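Local structure of glycosylation Associate Protein 1 (Streptococcus agalactiae serotype V, 6OYC) at residues A[2-7]-A[35-40]; A[41-46]-A[303-308]; A[344-349]-A[480-485]; A[448-453]-A[474-479]. The protein probably takes part, in complex with two partner proteins, in the glycosylation and accessory Sec secretion of cell-surface adhesins. One frame throughout, in Å; residues are numbered along the deposited sequence.

Interaction 1. Residues A[2-7]-A[35-40]; sequences FHFIPS and INQMKM
The ring of Phe-4 meets helix 33-43 with one face and with its outer carbons. Met-38 CA lies over that face, 3.9 Å from Phe-4 CZ. Met-38 SD is 4.9 Å from the centroid of the Phe-4 ring. It approaches obliquely, 33° off the ring normal, so this is a Met-aromatic contact. Gln-37 also approaches obliquely, and its CB is 3.7 Å from Phe-4 CE2. The Gln-37 amide is turned 39° against the ring. Gln-37 meets the ring through CB, while its NE2 bonds to Ser-254 OG. Met-38 CG is anti to the backbone N (chi1 -176°), and this sets the sulfur beside the ring. No hydrogen bond crosses between the two segments. Phe-41, later in the same helix, meets the Phe-4 ring edge-to-face. Ile-231 of the neighbouring strand 229-233 touches both Phe-4 and Gln-37. The contact is shut away from solvent. Strand 2-5, helix 33-43 and strand 48-52 form a beta-alpha-beta crossover within a parallel sheet, as expected of a Rossmann-like domain of the GT-B type.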
# COMPACT_ATOMS: atom_id res chain seq x y z
N PHE A 2 3.33 -22.60 -4.39
CA PHE A 2 3.58 -21.69 -3.28
C PHE A 2 2.31 -20.92 -2.95
O PHE A 2 1.75 -20.24 -3.82
CB PHE A 2 4.71 -20.72 -3.61
CG PHE A 2 6.05 -21.38 -3.79
CD1 PHE A 2 6.89 -21.57 -2.71
CD2 PHE A 2 6.45 -21.84 -5.04
CE1 PHE A 2 8.12 -22.20 -2.87
CE2 PHE A 2 7.67 -22.46 -5.21
CZ PHE A 2 8.51 -22.63 -4.13
N HIS A 3 1.89 -20.99 -1.68
CA HIS A 3 0.70 -20.30 -1.19
C HIS A 3 1.14 -19.07 -0.40
O HIS A 3 1.77 -19.20 0.66
CB HIS A 3 -0.14 -21.23 -0.33
CG HIS A 3 -0.36 -22.57 -0.94
ND1 HIS A 3 -1.55 -22.92 -1.55
CD2 HIS A 3 0.45 -23.65 -1.06
CE1 HIS A 3 -1.46 -24.16 -2.01
NE2 HIS A 3 -0.25 -24.62 -1.73
N PHE A 4 0.79 -17.88 -0.90
CA PHE A 4 1.15 -16.64 -0.24
C PHE A 4 -0.01 -16.20 0.64
O PHE A 4 -1.17 -16.17 0.19
CB PHE A 4 1.47 -15.53 -1.25
CG PHE A 4 2.83 -15.67 -1.90
CD1 PHE A 4 3.00 -16.46 -3.04
CD2 PHE A 4 3.93 -15.00 -1.38
CE1 PHE A 4 4.25 -16.58 -3.64
CE2 PHE A 4 5.17 -15.11 -1.98
CZ PHE A 4 5.33 -15.90 -3.11
N ILE A 5 0.28 -15.86 1.89
CA ILE A 5 -0.76 -15.32 2.76
C ILE A 5 -0.38 -13.89 3.10
O ILE A 5 0.59 -13.68 3.84
CB ILE A 5 -0.94 -16.17 4.02
CG1 ILE A 5 -1.29 -17.62 3.63
CG2 ILE A 5 -1.99 -15.54 4.92
CD1 ILE A 5 -1.64 -18.49 4.79
N PRO A 6 -1.10 -12.88 2.58
CA PRO A 6 -0.74 -11.48 2.82
C PRO A 6 -1.27 -10.98 4.16
O PRO A 6 -2.04 -11.65 4.85
CB PRO A 6 -1.43 -10.74 1.66
CG PRO A 6 -2.69 -11.54 1.45
CD PRO A 6 -2.32 -13.00 1.75
N SER A 7 -0.84 -9.76 4.50
CA SER A 7 -1.36 -9.02 5.65
C SER A 7 -1.92 -7.70 5.14
O SER A 7 -1.30 -6.64 5.31
CB SER A 7 -0.27 -8.76 6.72
OG SER A 7 0.05 -9.97 7.37
N ILE A 35 3.63 -8.42 -2.20
CA ILE A 35 3.67 -8.00 -3.60
C ILE A 35 5.05 -8.25 -4.18
O ILE A 35 5.20 -8.85 -5.25
CB ILE A 35 3.29 -6.51 -3.73
CG1 ILE A 35 1.92 -6.20 -3.10
CG2 ILE A 35 3.45 -6.05 -5.19
CD1 ILE A 35 0.77 -6.68 -3.90
N ASN A 36 6.07 -7.79 -3.47
CA ASN A 36 7.43 -7.94 -3.96
C ASN A 36 7.78 -9.41 -4.18
O ASN A 36 8.35 -9.77 -5.22
CB ASN A 36 8.38 -7.28 -2.96
CG ASN A 36 9.80 -7.67 -3.19
OD1 ASN A 36 10.26 -8.72 -2.73
ND2 ASN A 36 10.52 -6.84 -3.94
N GLN A 37 7.39 -10.28 -3.24
CA GLN A 37 7.76 -11.68 -3.32
C GLN A 37 6.96 -12.42 -4.38
O GLN A 37 7.49 -13.29 -5.07
CB GLN A 37 7.60 -12.36 -1.95
CG GLN A 37 8.66 -11.90 -0.97
CD GLN A 37 8.27 -12.05 0.48
OE1 GLN A 37 7.37 -12.83 0.82
NE2 GLN A 37 8.95 -11.31 1.35
N MET A 38 5.67 -12.10 -4.53
CA MET A 38 4.93 -12.82 -5.55
C MET A 38 5.39 -12.44 -6.95
O MET A 38 5.37 -13.29 -7.85
CB MET A 38 3.44 -12.55 -5.43
CG MET A 38 2.65 -13.37 -6.44
SD MET A 38 1.06 -13.81 -5.75
CE MET A 38 0.99 -12.50 -4.54
N LYS A 39 5.79 -11.18 -7.15
CA LYS A 39 6.31 -10.76 -8.44
C LYS A 39 7.56 -11.56 -8.81
O LYS A 39 7.67 -12.05 -9.94
CB LYS A 39 6.62 -9.26 -8.43
CG LYS A 39 5.39 -8.34 -8.51
CD LYS A 39 5.11 -7.87 -9.95
CE LYS A 39 4.46 -8.98 -10.77
NZ LYS A 39 3.70 -8.52 -11.96
N MET A 40 8.49 -11.71 -7.87
CA MET A 40 9.75 -12.37 -8.20
C MET A 40 9.57 -13.88 -8.33
O MET A 40 10.28 -14.51 -9.12
CB MET A 40 10.82 -12.05 -7.16
CG MET A 40 10.48 -12.43 -5.76
SD MET A 40 12.01 -12.81 -4.88
CE MET A 40 12.51 -11.22 -4.28

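Interaction 2. Residues A[41-46]-A[303-308]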
# COMPACT_ATOMS: atom_id res chain seq x y z
N PHE A 41 8.63 -14.47 -7.60
CA PHE A 41 8.31 -15.86 -7.88
C PHE A 41 7.68 -16.00 -9.26
O PHE A 41 7.91 -17.00 -9.94
CB PHE A 41 7.39 -16.44 -6.80
CG PHE A 41 8.13 -16.92 -5.59
CD1 PHE A 41 8.83 -16.04 -4.80
CD2 PHE A 41 8.19 -18.27 -5.29
CE1 PHE A 41 9.55 -16.48 -3.71
CE2 PHE A 41 8.90 -18.73 -4.19
CZ PHE A 41 9.58 -17.83 -3.40
N ASP A 42 6.92 -14.99 -9.69
CA ASP A 42 6.36 -14.97 -11.04
C ASP A 42 7.47 -14.85 -12.09
O ASP A 42 7.53 -15.65 -13.03
CB ASP A 42 5.38 -13.80 -11.19
CG ASP A 42 3.99 -14.12 -10.67
OD1 ASP A 42 3.82 -15.22 -10.10
OD2 ASP A 42 3.07 -13.29 -10.83
N TYR A 43 8.32 -13.83 -11.95
CA TYR A 43 9.51 -13.70 -12.80
C TYR A 43 10.30 -15.00 -12.83
O TYR A 43 10.93 -15.32 -13.85
CB TYR A 43 10.41 -12.58 -12.28
CG TYR A 43 9.86 -11.18 -12.41
CD1 TYR A 43 8.96 -10.86 -13.42
CD2 TYR A 43 10.25 -10.17 -11.54
CE1 TYR A 43 8.46 -9.57 -13.55
CE2 TYR A 43 9.74 -8.89 -11.65
CZ TYR A 43 8.85 -8.59 -12.66
OH TYR A 43 8.36 -7.32 -12.79
N ALA A 44 10.31 -15.74 -11.72
CA ALA A 44 11.06 -16.98 -11.62
C ALA A 44 10.29 -18.17 -12.16
O ALA A 44 10.82 -19.28 -12.14
CB ALA A 44 11.47 -17.23 -10.17
N GLY A 45 9.06 -17.96 -12.61
CA GLY A 45 8.29 -19.05 -13.18
C GLY A 45 7.70 -20.04 -12.19
O GLY A 45 7.27 -21.12 -12.61
N LYS A 46 7.64 -19.71 -10.91
CA LYS A 46 7.04 -20.62 -9.93
C LYS A 46 5.52 -20.56 -9.98
O LYS A 46 4.92 -19.52 -10.28
CB LYS A 46 7.53 -20.29 -8.52
CG LYS A 46 9.05 -20.29 -8.39
CD LYS A 46 9.65 -21.46 -9.14
CE LYS A 46 10.84 -22.03 -8.43
NZ LYS A 46 12.12 -21.69 -9.09
N PHE A 303 12.25 -4.33 -3.81
CA PHE A 303 12.10 -3.67 -5.10
C PHE A 303 10.66 -3.66 -5.59
O PHE A 303 9.93 -4.65 -5.44
CB PHE A 303 12.96 -4.36 -6.16
CG PHE A 303 14.42 -4.30 -5.90
CD1 PHE A 303 15.12 -3.11 -6.10
CD2 PHE A 303 15.12 -5.43 -5.47
CE1 PHE A 303 16.49 -3.05 -5.86
CE2 PHE A 303 16.48 -5.38 -5.24
CZ PHE A 303 17.17 -4.19 -5.43
N ASP A 304 10.26 -2.55 -6.21
CA ASP A 304 8.97 -2.40 -6.89
C ASP A 304 9.26 -2.14 -8.37
O ASP A 304 9.58 -1.01 -8.75
CB ASP A 304 8.14 -1.27 -6.29
CG ASP A 304 6.80 -1.06 -7.03
OD1 ASP A 304 6.46 -1.86 -7.93
OD2 ASP A 304 6.09 -0.10 -6.69
N THR A 305 9.11 -3.17 -9.19
CA THR A 305 9.55 -3.07 -10.58
C THR A 305 8.55 -2.37 -11.50
O THR A 305 8.82 -2.27 -12.69
CB THR A 305 9.87 -4.45 -11.13
OG1 THR A 305 8.79 -5.33 -10.80
CG2 THR A 305 11.18 -4.99 -10.50
N ARG A 306 7.43 -1.87 -10.98
CA ARG A 306 6.61 -0.97 -11.78
C ARG A 306 7.32 0.34 -12.11
O ARG A 306 6.86 1.08 -12.98
CB ARG A 306 5.29 -0.65 -11.07
CG ARG A 306 4.40 -1.86 -10.74
CD ARG A 306 3.23 -1.47 -9.82
NE ARG A 306 3.67 -1.01 -8.51
CZ ARG A 306 2.89 -0.38 -7.63
NH1 ARG A 306 1.62 -0.15 -7.93
NH2 ARG A 306 3.38 0.03 -6.47
N LEU A 307 8.40 0.67 -11.40
CA LEU A 307 9.12 1.92 -11.67
C LEU A 307 9.89 1.82 -12.99
O LEU A 307 10.52 0.80 -13.29
CB LEU A 307 10.10 2.23 -10.53
CG LEU A 307 9.63 2.94 -9.25
CD1 LEU A 307 9.18 4.39 -9.52
CD2 LEU A 307 8.53 2.12 -8.55
N ALA A 308 9.84 2.88 -13.79
CA ALA A 308 10.69 2.98 -14.97
C ALA A 308 12.11 3.36 -14.56
O ALA A 308 12.33 4.09 -13.59
CB ALA A 308 10.15 4.00 -15.96
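Tyr-43 and Thr-305 reach for each other from opposite directions and meet at their hydroxyls. Tyr-43 OH and Thr-305 OG1 are 2.8 Å apart and hydrogen-bonded, and either could be the donor. OG1 lies at the edge of the tyrosine ring, in its plane. The methine carbon follows behind, with Thr-305 CB 3.6 Å from Tyr-43 OH. Thr-305 places OG1 between its backbone N and carbonyl carbon (chi1 47°), which turns the hydroxyl to the tyrosine. Tyr-501 of helix 484-502 touches both side chains.

Asp-304 and Arg-306 flank the threonine and face each other. The guanidinium grips the carboxylate side-on. Arg-306 NE gives a nearly straight bond (168°) to the syn lone pair of Asp-304 OD1, at 3.0 Å. Arg-306 NH2 makes a salt bridge of 2.7 Å to Asp-304 OD2. Asp-304 OD1 also accepts from the backbone N of Arg-306 at 3.2 Å, from above the carboxylate plane. Glu-414 is a second salt-bridge partner of the guanidinium, and Tyr-437 OH bonds to Asp-304 OD2.

On the other side, Gly-45 closes helix 33-43 in a Schellman motif. The surface contact thus joins a helix end of the first parallel-sheet domain to the linker leading into the second. In that linker an Asx turn overlaps a type I beta turn from Asp-304 to Leu-307.

Interaction 3. Residues A[344-349]-A[480-485]; sequences LKNNDI and YCEQLT
Asn-346 and Glu-482 carry the polar contact. Asn-346 ND2 donates to Glu-482 OE2 at 2.9 Å, with an angle of 166°. The acceptor lies in the amide plane. The carboxylate, however, is met from above its own plane, and the two planes are 51° apart. The two side chains reach across to meet each other. Asn-346 CG is anti to its backbone nitrogen (chi1 -170°) and Glu-482 is extended beyond CG, which brings ND2 and OE2 together.

The other end of the amide serves its own turn. Asn-346 OD1 accepts from Asp-348 N at 3.0 Å, an Asx turn within a type I beta turn. This second bond helps to fix the amide's rotation and presents ND2 to the glutamate.

A weaker charge effect may add to this. Lys-345 NZ is 4.7 Å from Glu-482 OE1, not in contact but of opposite charge.

A looser van der Waals contact brings Ile-349 CD1 to 4.3 Å from Glu-482 OE2.

The turn links helix 329-344 to strand 349-354, while Glu-482 lies in the break between helices 473-481 and 484-502. Ile-349 packs inward on Val-342 of helix 329-344 and Ile-320 of strand 318-323. Cys-481 rests on Leu-426 of strand 426-428.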
# COMPACT_ATOMS: atom_id res chain seq x y z
N LEU A 344 20.12 29.32 -9.83
CA LEU A 344 20.68 30.42 -10.60
C LEU A 344 21.88 29.95 -11.40
O LEU A 344 22.10 30.41 -12.53
CB LEU A 344 21.08 31.57 -9.69
CG LEU A 344 20.01 32.30 -8.88
CD1 LEU A 344 20.72 33.00 -7.77
CD2 LEU A 344 19.24 33.29 -9.74
N LYS A 345 22.66 29.03 -10.86
CA LYS A 345 23.80 28.45 -11.56
C LYS A 345 23.40 27.43 -12.62
O LYS A 345 24.29 26.95 -13.34
CB LYS A 345 24.73 27.77 -10.55
CG LYS A 345 25.65 28.70 -9.79
CD LYS A 345 26.46 27.93 -8.78
CE LYS A 345 27.10 26.69 -9.40
NZ LYS A 345 26.80 25.44 -8.62
N ASN A 346 22.12 27.07 -12.74
CA ASN A 346 21.72 26.01 -13.68
C ASN A 346 20.23 26.16 -14.00
O ASN A 346 19.38 25.72 -13.22
CB ASN A 346 22.03 24.64 -13.11
CG ASN A 346 21.86 23.54 -14.13
OD1 ASN A 346 21.08 23.67 -15.07
ND2 ASN A 346 22.60 22.45 -13.96
N ASN A 347 19.94 26.75 -15.17
CA ASN A 347 18.59 27.06 -15.61
C ASN A 347 17.76 25.82 -15.96
O ASN A 347 16.55 25.95 -16.15
CB ASN A 347 18.65 27.99 -16.83
CG ASN A 347 19.83 27.69 -17.74
OD1 ASN A 347 19.79 26.76 -18.54
ND2 ASN A 347 20.89 28.49 -17.62
N ASP A 348 18.38 24.64 -16.05
CA ASP A 348 17.65 23.43 -16.38
C ASP A 348 17.08 22.73 -15.15
O ASP A 348 16.20 21.87 -15.29
CB ASP A 348 18.56 22.47 -17.17
CG ASP A 348 18.80 22.95 -18.60
OD1 ASP A 348 18.07 23.84 -19.07
OD2 ASP A 348 19.72 22.43 -19.26
N ILE A 349 17.54 23.09 -13.95
CA ILE A 349 17.02 22.49 -12.73
C ILE A 349 15.63 23.01 -12.44
O ILE A 349 15.37 24.22 -12.52
CB ILE A 349 17.97 22.77 -11.55
CG1 ILE A 349 19.27 22.00 -11.72
CG2 ILE A 349 17.30 22.41 -10.24
CD1 ILE A 349 20.34 22.41 -10.75
N TYR A 480 25.11 15.29 -8.79
CA TYR A 480 24.32 14.36 -9.58
C TYR A 480 23.66 15.02 -10.78
O TYR A 480 23.38 14.33 -11.76
CB TYR A 480 23.25 13.67 -8.71
CG TYR A 480 23.80 12.46 -7.98
CD1 TYR A 480 24.34 11.41 -8.70
CD2 TYR A 480 23.82 12.39 -6.60
CE1 TYR A 480 24.87 10.31 -8.06
CE2 TYR A 480 24.35 11.29 -5.95
CZ TYR A 480 24.88 10.25 -6.68
OH TYR A 480 25.42 9.13 -6.07
N CYS A 481 23.44 16.33 -10.74
CA CYS A 481 22.72 16.99 -11.81
C CYS A 481 23.62 17.43 -12.95
O CYS A 481 23.20 17.37 -14.11
CB CYS A 481 21.98 18.21 -11.26
SG CYS A 481 20.45 17.73 -10.42
N GLU A 482 24.85 17.85 -12.65
CA GLU A 482 25.73 18.41 -13.66
C GLU A 482 26.89 17.50 -14.04
O GLU A 482 27.32 17.53 -15.19
CB GLU A 482 26.23 19.78 -13.17
CG GLU A 482 25.05 20.59 -12.61
CD GLU A 482 25.43 21.96 -12.09
OE1 GLU A 482 26.65 22.26 -12.04
OE2 GLU A 482 24.51 22.73 -11.73
N GLN A 483 27.37 16.66 -13.12
CA GLN A 483 28.36 15.65 -13.45
C GLN A 483 27.62 14.37 -13.86
O GLN A 483 27.11 13.64 -13.01
CB GLN A 483 29.32 15.41 -12.28
CG GLN A 483 29.86 16.68 -11.62
CD GLN A 483 30.86 16.40 -10.49
OE1 GLN A 483 31.58 15.39 -10.50
NE2 GLN A 483 30.91 17.30 -9.50
N LEU A 484 27.56 14.11 -15.17
CA LEU A 484 26.80 12.98 -15.70
C LEU A 484 27.37 11.65 -15.25
O LEU A 484 26.63 10.66 -15.17
CB LEU A 484 26.79 13.01 -17.22
CG LEU A 484 25.73 13.85 -17.90
CD1 LEU A 484 26.24 14.25 -19.27
CD2 LEU A 484 24.44 13.06 -18.02
N THR A 485 28.67 11.58 -14.99
CA THR A 485 29.28 10.30 -14.64
C THR A 485 28.73 9.76 -13.32
O THR A 485 28.60 8.54 -13.15
CB THR A 485 30.81 10.46 -14.61
OG1 THR A 485 31.43 9.18 -14.79
CG2 THR A 485 31.29 11.07 -13.31

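Interaction 4. Residues A[448-453]-A[474-479]; sequences PQINTI and EKAIPY
Ile-450 extends toward Ala-476 because CG1 is anti to the carbonyl carbon (chi1 -63°) and CD1 continues the chain straight outward (chi2 177°). CD1 is thus the atom that reaches the helix. Ala-476 has just a methyl group to offer, and Ile-450 CD1 meets its CB at 3.6 Å. The same Ile-450 CD1 comes to 4.0 Å from the carbonyl carbon, Ala-476 C. It also lies 4.2 Å from Ile-477 N. The end of Ile-450 therefore rests on helix backbone as well as on the alanine.

Ile-477 makes a smaller contribution. Its CG1 is 4.2 Å from Ile-450 CD1. The side-chain contacts are apolar, and no hydrogen bond links the segments. The close approach, with the CA atoms of Ile-450 and Ala-476 7.4 Å apart, is consistent with the small alanine side chain. Pro-478 follows soon after. The helix is kinked there, as the proline nitrogen makes no bond to the preceding turn.

Strand 449-451 lies between strands 426-428 and 464-466 in the parallel sheet of the second domain. The backbone of Ile-450 bonds to Ile-427 and Asp-429, and its side chain touches Leu-426. Helix 473-481 follows strand 464-466 and packs on the sheet. Ile-477 also touches Ile-428 of strand 426-428, and it meets Leu-339 and Val-342 of helix 329-344, beside it.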
# COMPACT_ATOMS: atom_id res chain seq x y z
N PRO A 448 18.99 8.77 -8.09
CA PRO A 448 19.79 8.90 -6.87
C PRO A 448 19.07 9.72 -5.81
O PRO A 448 18.28 10.63 -6.11
CB PRO A 448 21.06 9.61 -7.37
CG PRO A 448 20.55 10.48 -8.53
CD PRO A 448 19.45 9.64 -9.19
N GLN A 449 19.35 9.41 -4.54
CA GLN A 449 18.65 10.01 -3.41
C GLN A 449 19.58 10.79 -2.51
O GLN A 449 20.65 10.30 -2.13
CB GLN A 449 17.96 8.94 -2.56
CG GLN A 449 16.99 8.09 -3.31
CD GLN A 449 16.64 6.87 -2.51
OE1 GLN A 449 15.98 6.95 -1.47
NE2 GLN A 449 17.09 5.72 -2.97
N ILE A 450 19.16 11.98 -2.09
CA ILE A 450 19.91 12.76 -1.11
C ILE A 450 19.19 12.68 0.23
O ILE A 450 18.03 13.11 0.35
CB ILE A 450 20.09 14.22 -1.54
CG1 ILE A 450 20.91 14.31 -2.83
CG2 ILE A 450 20.77 15.01 -0.41
CD1 ILE A 450 21.05 15.74 -3.36
N ASN A 451 19.87 12.15 1.25
CA ASN A 451 19.37 12.02 2.61
C ASN A 451 20.32 12.74 3.56
O ASN A 451 21.46 13.05 3.22
CB ASN A 451 19.21 10.54 3.00
CG ASN A 451 18.43 9.72 1.97
OD1 ASN A 451 18.90 8.69 1.50
ND2 ASN A 451 17.24 10.19 1.61
N THR A 452 19.85 13.01 4.78
CA THR A 452 20.73 13.45 5.85
C THR A 452 21.10 12.34 6.82
O THR A 452 21.78 12.60 7.81
CB THR A 452 20.09 14.58 6.66
OG1 THR A 452 18.78 14.17 7.09
CG2 THR A 452 19.99 15.83 5.84
N ILE A 453 20.65 11.11 6.58
CA ILE A 453 20.90 9.99 7.48
C ILE A 453 21.30 8.78 6.65
O ILE A 453 21.01 8.69 5.45
CB ILE A 453 19.67 9.65 8.34
CG1 ILE A 453 18.63 8.92 7.48
CG2 ILE A 453 19.06 10.90 8.93
CD1 ILE A 453 17.35 8.59 8.20
N GLU A 474 24.10 22.38 -1.82
CA GLU A 474 24.80 23.16 -2.83
C GLU A 474 25.96 22.40 -3.45
O GLU A 474 26.43 22.77 -4.53
CB GLU A 474 25.30 24.49 -2.24
CG GLU A 474 24.21 25.54 -2.05
CD GLU A 474 24.63 26.64 -1.09
OE1 GLU A 474 23.90 26.89 -0.10
OE2 GLU A 474 25.69 27.25 -1.32
N LYS A 475 26.44 21.35 -2.78
CA LYS A 475 27.41 20.43 -3.35
C LYS A 475 26.75 19.18 -3.91
O LYS A 475 27.09 18.74 -5.02
CB LYS A 475 28.44 20.04 -2.27
CG LYS A 475 29.56 19.13 -2.74
CD LYS A 475 30.57 18.88 -1.61
CE LYS A 475 31.71 17.94 -2.04
NZ LYS A 475 32.81 17.86 -1.02
N ALA A 476 25.78 18.63 -3.18
CA ALA A 476 25.18 17.36 -3.55
C ALA A 476 24.34 17.46 -4.83
O ALA A 476 24.32 16.53 -5.64
CB ALA A 476 24.34 16.83 -2.39
N ILE A 477 23.62 18.57 -5.02
CA ILE A 477 22.75 18.69 -6.18
C ILE A 477 23.59 18.76 -7.46
O ILE A 477 23.30 18.02 -8.41
CB ILE A 477 21.78 19.88 -6.04
CG1 ILE A 477 20.80 19.64 -4.90
CG2 ILE A 477 21.03 20.10 -7.33
CD1 ILE A 477 19.81 20.78 -4.67
N PRO A 478 24.63 19.60 -7.54
CA PRO A 478 25.49 19.56 -8.74
C PRO A 478 26.16 18.23 -8.96
O PRO A 478 26.31 17.80 -10.11
CB PRO A 478 26.51 20.67 -8.48
CG PRO A 478 25.79 21.62 -7.59
CD PRO A 478 24.99 20.74 -6.67
N TYR A 479 26.56 17.55 -7.88
CA TYR A 479 27.22 16.25 -7.98
C TYR A 479 26.44 15.26 -8.85
O TYR A 479 27.04 14.42 -9.54
CB TYR A 479 27.40 15.68 -6.58
CG TYR A 479 28.11 14.35 -6.52
CD1 TYR A 479 29.50 14.28 -6.54
CD2 TYR A 479 27.40 13.15 -6.43
CE1 TYR A 479 30.17 13.07 -6.47
CE2 TYR A 479 28.07 11.92 -6.35
CZ TYR A 479 29.46 11.90 -6.38
OH TYR A 479 30.15 10.71 -6.31

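The contacts form two pairs. Interactions 1 and 2 share helix 33-43, and their centres are about 11 Å apart. Phe-2 packs on Phe-41 and Lys-46, while Asn-36 ND2 probably bonds to Phe-303 O. Interactions 3 and 4 share helix 473-481, with centres about 12 Å apart. Along the chain, interaction 1 closes before 2 opens, then 3 follows, with 4 nested inside its loop. Interaction 1 lies on the seven-stranded parallel sheet. Interactions 3 and 4 lie at the six-stranded one, and interactions 1 and 3 are about 41 Å apart between centres. Interaction 2 uses the linker between these sheets. The arrangement is consistent with the two Rossmann-like domains of a GT-B fold.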